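Local coordinates for protein AopB (Aeromonas hydrophila, PDB 3WXX) that probably helps build the membrane-embedded translocon of a type III secretion system, and forms a complex with its chaperone AcrH, at residues 100-103 against 104-108. Residues are numbered along the deposited sequence; the frame is centred on the assembly and turned at random.
Sequences KMKE and ASEAA
Lys102 brings the end of its side chain up to the carboxylate oxygens of Glu106, one helical turn further along helix 91-113. The two side chains lean across each other on the outer side of the helix. Lys102 runs out with CG anti to its own N (chi1 179°) and then bends at the last torsion (chi4 -82°), which turns NZ toward the acid. NZ forms a salt bridge with Glu106 OE2 at 3.1 Å and a weak, longer bond to Glu106 OE1 at 3.4 Å. Underneath, Glu106 N makes a backbone hydrogen bond to Lys102 O at 2.9 Å.

Ser105 folds its hydroxyl back onto the preceding turn. Ser105 OG donates to Met101 O at 2.9 Å, and Ser105 N donates to the same oxygen at 2.9 Å. The two donors come from opposite faces of the carbonyl plane. Selenomethionine Met101 and Ser105 pack on Ile135 of helix 126-151, while Lys100 and Ala107 meet the AcrH chain.

This is a local i to i+4 contact within a predicted coiled coil. The exposed ion pair probably helps tie successive turns together, and the serine satisfies its hydroxyl within the helix where it packs against Ile135.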
loop_
_atom_site.group_PDB
_atom_site.type_symbol
_atom_site.label_atom_id
_atom_site.label_comp_id
_atom_site.label_asym_id
_atom_site.label_seq_id
_atom_site.Cartn_x
_atom_site.Cartn_y
_atom_site.Cartn_z
ATOM N N LYS B 100 -7.651 11.621 4.817
ATOM C CA LYS B 100 -6.515 10.692 5.017
ATOM C C LYS B 100 -5.262 11.225 4.342
ATOM O O LYS B 100 -4.158 11.157 4.899
ATOM C CB LYS B 100 -6.854 9.313 4.458
ATOM C CG LYS B 100 -7.865 8.532 5.300
ATOM C CD LYS B 100 -8.287 7.262 4.591
ATOM C CE LYS B 100 -9.331 6.505 5.379
ATOM N NZ LYS B 100 -10.098 5.646 4.427
HETATM N N MSE B 101 -5.408 11.739 3.125
HETATM C CA MSE B 101 -4.237 12.206 2.394
HETATM C C MSE B 101 -3.749 13.484 3.006
HETATM O O MSE B 101 -2.543 13.711 3.108
HETATM C CB MSE B 101 -4.570 12.363 0.929
HETATM C CG MSE B 101 -4.809 11.001 0.302
HETATM SE SE MSE B 101 -5.071 11.214 -1.644
HETATM C CE MSE B 101 -3.263 10.568 -1.876
ATOM N N LYS B 102 -4.690 14.315 3.432
ATOM C CA LYS B 102 -4.352 15.554 4.105
ATOM C C LYS B 102 -3.600 15.264 5.415
ATOM O O LYS B 102 -2.478 15.742 5.623
ATOM C CB LYS B 102 -5.618 16.373 4.363
ATOM C CG LYS B 102 -5.355 17.692 5.082
ATOM C CD LYS B 102 -6.628 18.466 5.384
ATOM C CE LYS B 102 -6.421 19.575 6.458
ATOM N NZ LYS B 102 -6.471 19.019 7.847
ATOM N N GLU B 103 -4.195 14.427 6.254
ATOM C CA GLU B 103 -3.583 14.053 7.519
ATOM C C GLU B 103 -2.227 13.348 7.345
ATOM O O GLU B 103 -1.302 13.548 8.127
ATOM C CB GLU B 103 -4.597 13.267 8.378
ATOM C CG GLU B 103 -5.541 14.226 9.124
ATOM C CD GLU B 103 -6.843 13.642 9.645
ATOM O OE1 GLU B 103 -6.985 12.413 9.793
ATOM O OE2 GLU B 103 -7.766 14.439 9.907
ATOM N N ALA B 104 -2.076 12.570 6.274
ATOM C CA ALA B 104 -0.802 11.910 5.987
ATOM C C ALA B 104 0.268 12.917 5.552
ATOM O O ALA B 104 1.412 12.852 5.982
ATOM C CB ALA B 104 -0.992 10.850 4.918
ATOM N N SER B 105 -0.116 13.819 4.659
ATOM C CA SER B 105 0.776 14.846 4.223
ATOM C C SER B 105 1.254 15.655 5.417
ATOM O O SER B 105 2.471 15.778 5.619
ATOM C CB SER B 105 0.073 15.732 3.225
ATOM O OG SER B 105 -0.212 14.984 2.073
ATOM N N GLU B 106 0.300 16.192 6.201
ATOM C CA GLU B 106 0.610 16.970 7.408
ATOM C C GLU B 106 1.529 16.196 8.359
ATOM O O GLU B 106 2.560 16.696 8.753
ATOM C CB GLU B 106 -0.667 17.404 8.139
ATOM C CG GLU B 106 -1.326 18.666 7.565
ATOM C CD GLU B 106 -2.833 18.762 7.826
ATOM O OE1 GLU B 106 -3.365 18.020 8.709
ATOM O OE2 GLU B 106 -3.483 19.579 7.123
ATOM N N ALA B 107 1.144 14.976 8.735
ATOM C CA ALA B 107 1.982 14.142 9.601
ATOM C C ALA B 107 3.402 14.084 9.093
ATOM O O ALA B 107 4.335 14.137 9.862
ATOM C CB ALA B 107 1.411 12.736 9.714
ATOM N N ALA B 108 3.567 13.947 7.793
ATOM C CA ALA B 108 4.901 13.889 7.214
ATOM C C ALA B 108 5.564 15.259 7.259
ATOM O O ALA B 108 6.774 15.349 7.431
ATOM C CB ALA B 108 4.836 13.372 5.788
#